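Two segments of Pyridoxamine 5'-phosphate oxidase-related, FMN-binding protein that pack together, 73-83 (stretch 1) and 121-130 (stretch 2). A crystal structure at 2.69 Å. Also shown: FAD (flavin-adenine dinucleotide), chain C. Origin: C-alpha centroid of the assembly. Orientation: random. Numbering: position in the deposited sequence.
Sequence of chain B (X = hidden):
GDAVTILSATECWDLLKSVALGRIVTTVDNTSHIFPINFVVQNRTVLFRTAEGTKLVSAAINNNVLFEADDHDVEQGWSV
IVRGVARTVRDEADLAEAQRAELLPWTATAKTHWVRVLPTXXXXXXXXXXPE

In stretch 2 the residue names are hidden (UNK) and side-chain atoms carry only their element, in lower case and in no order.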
ATOM      1  N   ASP B  73      13.135  -8.765  -3.318  1.00 33.68           N
ATOM      2  CA  ASP B  73      14.583  -8.696  -3.172  1.00 32.29           C
ATOM      3  C   ASP B  73      15.159  -7.956  -4.373  1.00 36.35           C
ATOM      4  O   ASP B  73      14.423  -7.265  -5.085  1.00 30.45           O
ATOM      5  CB  ASP B  73      15.203 -10.090  -3.025  1.00 21.08           C
ATOM      6  CG  ASP B  73      14.833 -11.033  -4.161  1.00 28.28           C
ATOM      7  OD1 ASP B  73      14.506 -10.567  -5.270  1.00 33.60           O
ATOM      8  OD2 ASP B  73      14.880 -12.262  -3.939  1.00 41.39           O
ATOM      9  N   VAL B  74      16.463  -8.104  -4.613  1.00 39.33           N
ATOM     10  CA  VAL B  74      17.090  -7.426  -5.744  1.00 41.35           C
ATOM     11  C   VAL B  74      16.550  -7.971  -7.061  1.00 45.48           C
ATOM     12  O   VAL B  74      16.338  -7.222  -8.023  1.00 46.76           O
ATOM     13  CB  VAL B  74      18.621  -7.558  -5.663  1.00 55.22           C
ATOM     14  CG1 VAL B  74      19.273  -7.039  -6.937  1.00 56.19           C
ATOM     15  CG2 VAL B  74      19.148  -6.814  -4.448  1.00 50.78           C
ATOM     16  N   GLU B  75      16.305  -9.279  -7.120  1.00 55.15           N
ATOM     17  CA  GLU B  75      15.898  -9.914  -8.369  1.00 58.81           C
ATOM     18  C   GLU B  75      14.391  -9.828  -8.597  1.00 59.59           C
ATOM     19  O   GLU B  75      13.948  -9.247  -9.589  1.00 58.10           O
ATOM     20  CB  GLU B  75      16.375 -11.370  -8.395  1.00 55.28           C
ATOM     21  CG  GLU B  75      17.889 -11.507  -8.477  1.00 62.84           C
ATOM     22  CD  GLU B  75      18.339 -12.928  -8.748  1.00 72.38           C
ATOM     23  OE1 GLU B  75      19.349 -13.105  -9.461  1.00 83.59           O
ATOM     24  OE2 GLU B  75      17.689 -13.869  -8.244  1.00 68.43           O
ATOM     25  N   GLN B  76      13.591 -10.381  -7.689  1.00 49.38           N
ATOM     26  CA  GLN B  76      12.159 -10.507  -7.924  1.00 34.95           C
ATOM     27  C   GLN B  76      11.358  -9.983  -6.738  1.00 39.58           C
ATOM     28  O   GLN B  76      11.896  -9.650  -5.679  1.00 34.07           O
ATOM     29  CB  GLN B  76      11.773 -11.964  -8.205  1.00 35.48           C
ATOM     30  CG  GLN B  76      11.917 -12.377  -9.656  1.00 52.31           C
ATOM     31  CD  GLN B  76      11.470 -13.804  -9.894  1.00 60.54           C
ATOM     32  OE1 GLN B  76      11.846 -14.712  -9.154  1.00 65.76           O
ATOM     33  NE2 GLN B  76      10.661 -14.010 -10.927  1.00 69.67           N
ATOM     34  N   GLY B  77      10.042  -9.921  -6.939  1.00 28.58           N
ATOM     35  CA  GLY B  77       9.122  -9.519  -5.897  1.00 25.72           C
ATOM     36  C   GLY B  77       7.765 -10.145  -6.132  1.00 26.90           C
ATOM     37  O   GLY B  77       7.512 -10.769  -7.165  1.00 24.66           O
ATOM     38  N   TRP B  78       6.889  -9.976  -5.144  1.00 21.66           N
ATOM     39  CA  TRP B  78       5.531 -10.491  -5.204  1.00 23.21           C
ATOM     40  C   TRP B  78       4.601  -9.487  -4.544  1.00 24.80           C
ATOM     41  O   TRP B  78       5.036  -8.619  -3.784  1.00 20.97           O
ATOM     42  CB  TRP B  78       5.404 -11.855  -4.507  1.00 15.55           C
ATOM     43  CG  TRP B  78       5.752 -11.786  -3.051  1.00 20.64           C
ATOM     44  CD1 TRP B  78       6.964 -12.045  -2.490  1.00 23.51           C
ATOM     45  CD2 TRP B  78       4.882 -11.409  -1.974  1.00 20.24           C
ATOM     46  NE1 TRP B  78       6.905 -11.860  -1.131  1.00 25.13           N
ATOM     47  CE2 TRP B  78       5.638 -11.468  -0.790  1.00 19.47           C
ATOM     48  CE3 TRP B  78       3.538 -11.032  -1.897  1.00 21.30           C
ATOM     49  CZ2 TRP B  78       5.095 -11.164   0.457  1.00 23.24           C
ATOM     50  CZ3 TRP B  78       3.003 -10.726  -0.660  1.00 24.05           C
ATOM     51  CH2 TRP B  78       3.780 -10.796   0.501  1.00 18.20           C
ATOM     52  N   SER B  79       3.308  -9.618  -4.831  1.00 19.55           N
ATOM     53  CA  SER B  79       2.300  -8.833  -4.141  1.00 21.23           C
ATOM     54  C   SER B  79       0.999  -9.616  -4.116  1.00 21.58           C
ATOM     55  O   SER B  79       0.731 -10.433  -5.001  1.00 25.00           O
ATOM     56  CB  SER B  79       2.085  -7.468  -4.797  1.00 22.32           C
ATOM     57  OG  SER B  79       1.459  -7.602  -6.057  1.00 17.51           O
ATOM     58  N   VAL B  80       0.196  -9.360  -3.087  1.00 18.63           N
ATOM     59  CA  VAL B  80      -1.098 -10.005  -2.902  1.00 26.06           C
ATOM     60  C   VAL B  80      -2.132  -8.916  -2.653  1.00 22.21           C
ATOM     61  O   VAL B  80      -1.887  -7.992  -1.869  1.00 17.52           O
ATOM     62  CB  VAL B  80      -1.068 -11.011  -1.734  1.00 17.94           C
ATOM     63  CG1 VAL B  80      -2.465 -11.512  -1.412  1.00 13.69           C
ATOM     64  CG2 VAL B  80      -0.153 -12.176  -2.064  1.00 21.89           C
ATOM     65  N   ILE B  81      -3.274  -9.015  -3.330  1.00 14.43           N
ATOM     66  CA  ILE B  81      -4.384  -8.086  -3.157  1.00 20.29           C
ATOM     67  C   ILE B  81      -5.617  -8.876  -2.743  1.00 20.32           C
ATOM     68  O   ILE B  81      -5.989  -9.851  -3.408  1.00 23.86           O
ATOM     69  CB  ILE B  81      -4.661  -7.276  -4.437  1.00 23.04           C
ATOM     70  CG1 ILE B  81      -3.426  -6.475  -4.846  1.00 24.10           C
ATOM     71  CG2 ILE B  81      -5.834  -6.334  -4.225  1.00 26.10           C
ATOM     72  CD1 ILE B  81      -3.583  -5.756  -6.165  1.00 14.08           C
ATOM     73  N   VAL B  82      -6.249  -8.453  -1.654  1.00 23.48           N
ATOM     74  CA  VAL B  82      -7.458  -9.082  -1.134  1.00 20.44           C
ATOM     75  C   VAL B  82      -8.606  -8.092  -1.275  1.00 26.15           C
ATOM     76  O   VAL B  82      -8.551  -6.984  -0.724  1.00 24.92           O
ATOM     77  CB  VAL B  82      -7.288  -9.517   0.330  1.00 21.91           C
ATOM     78  CG1 VAL B  82      -8.632  -9.917   0.926  1.00 23.01           C
ATOM     79  CG2 VAL B  82      -6.292 -10.656   0.435  1.00 17.61           C
ATOM     80  N   ARG B  83      -9.637  -8.483  -2.017  1.00 28.59           N
ATOM     81  CA  ARG B  83     -10.898  -7.753  -2.050  1.00 25.27           C
ATOM     82  C   ARG B  83     -11.866  -8.417  -1.085  1.00 20.01           C
ATOM     83  O   ARG B  83     -12.098  -9.628  -1.170  1.00 19.76           O
ATOM     84  CB  ARG B  83     -11.500  -7.723  -3.457  1.00 29.18           C
ATOM     85  CG  ARG B  83     -10.593  -7.131  -4.516  1.00 41.22           C
ATOM     86  CD  ARG B  83     -11.388  -6.415  -5.602  1.00 49.94           C
ATOM     87  NE  ARG B  83     -10.545  -6.055  -6.742  1.00 79.26           N
ATOM     88  CZ  ARG B  83     -10.198  -4.811  -7.069  1.00 64.12           C
ATOM     89  NH1 ARG B  83     -10.628  -3.780  -6.352  1.00 57.15           N
ATOM     90  NH2 ARG B  83      -9.423  -4.600  -8.124  1.00 56.21           N
ATOM     91  N   UNK B 121     -12.229 -12.172  -2.733  1.00 24.80           N
ATOM     92  CA  UNK B 121     -11.321 -12.517  -3.816  1.00 27.02           C
ATOM     93  C   UNK B 121      -9.900 -12.246  -3.343  1.00 29.49           C
ATOM     94  O   UNK B 121      -9.652 -11.243  -2.669  1.00 28.08           O
ATOM     95  n   UNK B 121     -11.140 -11.557  -8.591  1.00 37.41           N
ATOM     96  c   UNK B 121     -10.964 -10.988  -7.402  1.00 50.38           C
ATOM     97  c   UNK B 121     -11.636 -11.706  -5.078  1.00 23.55           C
ATOM     98  c   UNK B 121     -10.680 -11.923  -6.239  1.00 38.28           C
ATOM     99  o   UNK B 121     -11.027  -9.769  -7.233  1.00 53.26           O
ATOM    100  N   UNK B 122      -8.979 -13.145  -3.678  1.00 26.09           N
ATOM    101  CA  UNK B 122      -7.559 -12.935  -3.417  1.00 24.14           C
ATOM    102  C   UNK B 122      -6.787 -13.273  -4.685  1.00 24.33           C
ATOM    103  O   UNK B 122      -7.063 -14.288  -5.333  1.00 27.06           O
ATOM    104  c   UNK B 122      -5.105 -13.895  -0.564  1.00 15.90           C
ATOM    105  c   UNK B 122      -7.049 -13.766  -2.222  1.00 22.33           C
ATOM    106  c   UNK B 122      -7.233 -15.261  -2.457  1.00 17.60           C
ATOM    107  c   UNK B 122      -5.582 -13.437  -1.931  1.00 25.93           C
ATOM    108  N   UNK B 123      -5.849 -12.403  -5.055  1.00 27.97           N
ATOM    109  CA  UNK B 123      -5.005 -12.611  -6.223  1.00 22.68           C
ATOM    110  C   UNK B 123      -3.575 -12.247  -5.862  1.00 20.70           C
ATOM    111  O   UNK B 123      -3.324 -11.522  -4.897  1.00 29.59           O
ATOM    112  o   UNK B 123      -5.529 -10.398  -7.067  1.00 29.16           O
ATOM    113  c   UNK B 123      -5.468 -11.782  -7.430  1.00 24.27           C
ATOM    114  c   UNK B 123      -6.840 -12.237  -7.906  1.00 27.69           C
ATOM    115  N   UNK B 124      -2.638 -12.756  -6.648  1.00 21.26           N
ATOM    116  CA  UNK B 124      -1.228 -12.529  -6.380  1.00 23.01           C
ATOM    117  C   UNK B 124      -0.405 -12.628  -7.641  1.00 27.70           C
ATOM    118  O   UNK B 124      -0.708 -13.414  -8.546  1.00 20.60           O
ATOM    119  N   UNK B 125       0.656 -11.827  -7.698  1.00 28.66           N
ATOM    120  CA  UNK B 125       1.529 -11.778  -8.858  1.00 27.07           C
ATOM    121  C   UNK B 125       2.980 -11.881  -8.421  1.00 24.78           C
ATOM    122  O   UNK B 125       3.352 -11.442  -7.331  1.00 23.75           O
ATOM    123  n   UNK B 125      -2.934  -9.820 -13.545  1.00 41.33           N
ATOM    124  n   UNK B 125      -0.701  -9.285 -13.472  1.00 33.53           N
ATOM    125  c   UNK B 125      -1.723 -10.009 -13.037  1.00 37.47           C
ATOM    126  c   UNK B 125      -0.240 -11.195 -11.475  1.00 27.83           C
ATOM    127  n   UNK B 125      -1.531 -10.923 -12.093  1.00 28.66           N
ATOM    128  c   UNK B 125       1.345 -10.485  -9.661  1.00 29.19           C
ATOM    129  c   UNK B 125      -0.030 -10.309 -10.268  1.00 31.27           C
ATOM    130  N   UNK B 126       3.792 -12.470  -9.288  1.00 32.86           N
ATOM    131  CA  UNK B 126       5.239 -12.437  -9.165  1.00 28.69           C
ATOM    132  C   UNK B 126       5.783 -11.545 -10.273  1.00 27.38           C
ATOM    133  O   UNK B 126       5.297 -11.591 -11.407  1.00 34.72           O
ATOM    134  n   UNK B 126       7.658 -16.102 -10.132  1.00 55.81           N
ATOM    135  c   UNK B 126       7.769 -15.373  -8.870  1.00 49.04           C
ATOM    136  c   UNK B 126       7.320 -13.928  -9.008  1.00 43.19           C
ATOM    137  c   UNK B 126       5.826 -13.849  -9.253  1.00 31.08           C
ATOM    138  n   UNK B 126       7.294 -18.144  -9.129  1.00 58.05           N
ATOM    139  n   UNK B 126       7.344 -17.984 -11.419  1.00 41.70           N
ATOM    140  c   UNK B 126       7.431 -17.409 -10.226  1.00 62.48           C
ATOM    141  N   UNK B 127       6.767 -10.714  -9.939  1.00 31.33           N
ATOM    142  CA  UNK B 127       7.328  -9.739 -10.868  1.00 36.03           C
ATOM    143  C   UNK B 127       8.847  -9.842 -10.841  1.00 37.40           C
ATOM    144  O   UNK B 127       9.435 -10.154  -9.804  1.00 35.32           O
ATOM    145  c   UNK B 127       6.026  -6.393 -13.628  1.00 27.66           C
ATOM    146  c   UNK B 127       8.080  -5.550 -12.758  1.00 33.73           C
ATOM    147  c   UNK B 127       8.009  -6.459 -11.722  1.00 32.08           C
ATOM    148  c   UNK B 127       6.952  -7.348 -11.632  1.00 26.17           C
ATOM    149  c   UNK B 127       5.960  -7.298 -12.589  1.00 29.56           C
ATOM    150  c   UNK B 127       7.086  -5.517 -13.712  1.00 29.10           C
ATOM    151  c   UNK B 127       6.870  -8.325 -10.503  1.00 34.55           C
ATOM    152  N   UNK B 128       9.486  -9.575 -11.987  1.00 40.59           N
ATOM    153  CA  UNK B 128      10.910  -9.854 -12.144  1.00 55.18           C
ATOM    154  C   UNK B 128      11.777  -8.613 -12.318  1.00 62.32           C
ATOM    155  O   UNK B 128      12.874  -8.584 -11.768  1.00 71.51           O
ATOM    156  n   UNK B 128      16.362 -10.796 -12.370  1.00 85.81           N
ATOM    157  c   UNK B 128      13.711 -11.111 -13.459  1.00 72.84           C
ATOM    158  c   UNK B 128      12.401 -10.767 -14.189  1.00 62.84           C
ATOM    159  n   UNK B 128      14.332  -9.877 -12.990  1.00 84.08           N
ATOM    160  c   UNK B 128      11.115 -10.828 -13.328  1.00 56.27           C
ATOM    161  c   UNK B 128      15.561  -9.748 -12.499  1.00 83.55           C
ATOM    162  n   UNK B 128      15.979  -8.543 -12.128  1.00 80.61           N
ATOM    163  N   UNK B 129      11.308  -7.574 -13.007  1.00 48.62           N
ATOM    164  CA  UNK B 129      12.176  -6.490 -13.471  1.00 77.27           C
ATOM    165  C   UNK B 129      13.271  -7.046 -14.374  1.00 77.77           C
ATOM    166  O   UNK B 129      14.375  -7.330 -13.900  1.00 64.76           O
ATOM    167  c   UNK B 129      11.709  -6.239  -8.756  1.00 57.69           C
ATOM    168  c   UNK B 129      12.416  -6.356  -9.938  1.00 49.53           C
ATOM    169  c   UNK B 129      11.043  -4.689 -10.937  1.00 56.79           C
ATOM    170  c   UNK B 129      10.338  -4.564  -9.759  1.00 49.93           C
ATOM    171  c   UNK B 129      12.069  -5.603 -11.053  1.00 58.23           C
ATOM    172  c   UNK B 129      12.860  -5.704 -12.333  1.00 71.75           C
ATOM    173  c   UNK B 129      10.671  -5.338  -8.666  1.00 42.19           C
ATOM    174  N   UNK B 130      12.993  -7.205 -15.664  1.00 82.01           N
ATOM    175  CA  UNK B 130      13.991  -7.724 -16.586  1.00 68.38           C
ATOM    176  C   UNK B 130      14.144  -6.914 -17.861  1.00 67.91           C
ATOM    177  O   UNK B 130      14.401  -5.710 -17.822  1.00 56.52           O
TER
HETATM  178  PA  FAD C 201      -4.694  -7.307 -15.251  1.00 40.04           P
HETATM  179  O1A FAD C 201      -4.243  -8.640 -15.723  1.00 37.56           O
HETATM  180  O2A FAD C 201      -5.640  -6.561 -16.193  1.00 41.29           O
HETATM  181  O5B FAD C 201      -5.351  -7.400 -13.820  1.00 39.32           O
HETATM  182  C5B FAD C 201      -6.421  -8.329 -13.544  1.00 39.74           C
HETATM  183  C4B FAD C 201      -6.581  -8.451 -12.050  1.00 39.20           C
HETATM  184  O4B FAD C 201      -5.404  -9.071 -11.494  1.00 34.58           O
HETATM  185  C3B FAD C 201      -6.714  -7.133 -11.300  1.00 38.50           C
HETATM  186  O3B FAD C 201      -8.063  -6.677 -11.282  1.00 39.04           O
HETATM  187  C2B FAD C 201      -6.223  -7.501  -9.897  1.00 24.58           C
HETATM  188  O2B FAD C 201      -7.265  -8.007  -9.071  1.00 45.45           O
HETATM  189  C1B FAD C 201      -5.169  -8.577 -10.187  1.00 32.78           C
HETATM  190  N9A FAD C 201      -3.797  -8.091 -10.113  1.00 29.99           N
HETATM  191  C8A FAD C 201      -3.100  -7.411 -11.079  1.00 30.45           C
HETATM  192  N7A FAD C 201      -1.878  -7.086 -10.733  1.00 31.47           N
HETATM  193  C5A FAD C 201      -1.764  -7.586  -9.437  1.00 30.96           C
HETATM  194  C6A FAD C 201      -0.708  -7.569  -8.510  1.00 27.40           C
HETATM  195  N6A FAD C 201       0.484  -7.015  -8.739  1.00 27.34           N
HETATM  196  N1A FAD C 201      -0.924  -8.162  -7.312  1.00 26.93           N
HETATM  197  C2A FAD C 201      -2.111  -8.724  -7.076  1.00 26.32           C
HETATM  198  N3A FAD C 201      -3.178  -8.794  -7.872  1.00 23.47           N
HETATM  199  C4A FAD C 201      -2.936  -8.202  -9.054  1.00 23.06           C
HETATM  200  N1  FAD C 201       4.371  -2.932 -13.048  1.00 23.60           N
HETATM  201  C2  FAD C 201       4.988  -1.884 -13.665  1.00 26.99           C
HETATM  202  O2  FAD C 201       4.524  -1.372 -14.689  1.00 30.71           O
HETATM  203  N3  FAD C 201       6.161  -1.374 -13.141  1.00 26.40           N
HETATM  204  C4  FAD C 201       6.810  -1.825 -12.009  1.00 28.47           C
HETATM  205  O4  FAD C 201       7.854  -1.289 -11.637  1.00 28.98           O
HETATM  206  C4X FAD C 201       6.146  -2.940 -11.362  1.00 27.49           C
HETATM  207  N5  FAD C 201       6.690  -3.434 -10.283  1.00 30.94           N
HETATM  208  C5X FAD C 201       6.053  -4.500  -9.666  1.00 28.93           C
HETATM  209  C6  FAD C 201       6.620  -5.042  -8.514  1.00 23.39           C
HETATM  210  C7  FAD C 201       6.020  -6.112  -7.857  1.00 23.59           C
HETATM  211  C7M FAD C 201       6.660  -6.671  -6.614  1.00 31.21           C
HETATM  212  C8  FAD C 201       4.826  -6.653  -8.361  1.00 31.69           C
HETATM  213  C8M FAD C 201       4.154  -7.813  -7.677  1.00 28.78           C
HETATM  214  C9  FAD C 201       4.257  -6.115  -9.512  1.00 28.13           C
HETATM  215  C9A FAD C 201       4.862  -5.047 -10.165  1.00 25.28           C
HETATM  216  N10 FAD C 201       4.315  -4.483 -11.336  1.00 30.85           N
HETATM  217  C10 FAD C 201       4.930  -3.424 -11.957  1.00 29.13           C
HETATM  218  C1' FAD C 201       3.061  -4.994 -11.901  1.00 28.77           C
HETATM  219  C2' FAD C 201       1.853  -4.149 -11.507  1.00 25.80           C
HETATM  220  O2' FAD C 201       1.828  -3.960 -10.092  1.00 28.74           O
HETATM  221  C3' FAD C 201       0.572  -4.857 -11.944  1.00 20.11           C
HETATM  222  O3' FAD C 201       0.687  -6.244 -11.653  1.00 31.26           O
HETATM  223  C4' FAD C 201       0.242  -4.689 -13.427  1.00 26.78           C
HETATM  224  O4' FAD C 201       0.314  -3.306 -13.778  1.00 30.39           O
HETATM  225  C5' FAD C 201      -1.119  -5.249 -13.778  1.00 31.88           C
HETATM  226  O5' FAD C 201      -1.312  -5.158 -15.204  1.00 40.14           O
HETATM  227  P   FAD C 201      -2.217  -6.193 -15.970  1.00 41.89           P
HETATM  228  O1P FAD C 201      -1.481  -7.534 -16.048  1.00 41.09           O
HETATM  229  O2P FAD C 201      -2.682  -5.632 -17.259  1.00 36.98           O
HETATM  230  O3P FAD C 201      -3.442  -6.373 -14.985  1.00 41.21           O
HETATM  231  O   HOH W   1      -7.549  -9.270  -5.572  1.00 30.93           O

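Position 121 carries three side-chain carbons in a row, the third bearing one oxygen and one nitrogen, which is a terminal amide. The chain is extended on the same face of the sheet as Arg-83, and the amide oxygen lies 3.7 Å from Arg-83 CD. This is Gln-121. Its backbone pairs with the same neighbour, Arg-83 N donating to Gln-121 O (2.8 Å) and Gln-121 N to Arg-83 O (3.0 Å).

Position 122 has four carbons, forked at the first, with one arm two carbons long. The end of that arm touches Val-80 CG1 at 3.7 Å and Val-82 CG2 at 3.6 Å, so it spans two valines on one face. The branching identifies Ile-122.

At position 123 a single carbon carries one oxygen and one carbon. The oxygen lies 4.2 Å from Ile-81 CB and accepts a hydrogen bond from a water that also donates to Ile-81 O. A hydroxyl beside a methyl makes this Thr-123, whose OG1 donates to FAD N3A at 3.0 Å.

Position 124 has no side-chain atoms and is Gly-124. Its CA comes within 3.2 Å of Ser-79 O in a CA-H...O contact and 4.3 Å from Val-80 CA, a close approach typical of a non-hydrogen-bonded pair.

Position 125 shows three carbons, a nitrogen, and a carbon carrying two more nitrogens, a guanidinium. Its CB points to the face of Ser-79, but the end leads away from stretch 1. This is Arg-125, and its charge meets the FAD diphosphate: NH1 donates to FAD O1P at 3.2 Å and NH2 to FAD O1A at 2.8 Å.

Position 126 repeats that pattern of atoms on the face of Trp-78. The nitrogen within its chain is 3.7 Å from Gln-76 NE2. It is Arg-126, exposed and touching a crystal neighbour.

Position 127 has one carbon followed by a ring of six carbons, with no hydroxyl oxygen, hence Phe-127. The ring leads away from stretch 1, and FAD C9A lies over one of its faces. Opposite is Gly-77, where a CB would clash with FAD C7M.

Position 128 again has three carbons, a nitrogen and a carbon with two nitrogens. Its first carbon is 4.0 Å from Gln-76 NE2, and Glu-75 O lies over one face of the guanidinium. This is Arg-128, poorly ordered.

Position 129 is another single carbon with a six-carbon ring, Phe-129. Glu-75 O approaches the ring edge, 3.3 Å from CD2.

Position 130 lacks side-chain atoms and contacts nothing in stretch 1; it is Gly-130.

The contact is an antiparallel pairing of two strands, held by eight backbone hydrogen bonds in four reciprocal pairs from Gly-77 with Phe-127 to Arg-83 with Gln-121. On one face, Ile-122 packs against Val-80 and Val-82. On the other, both strands address the adenine: Ser-79 OG donates to FAD N1A at 2.8 Å, beside the Thr-123 bond, consistent with a flavin-binding protein.

Stretch 2, residues 121-130: QITGRRFRFG
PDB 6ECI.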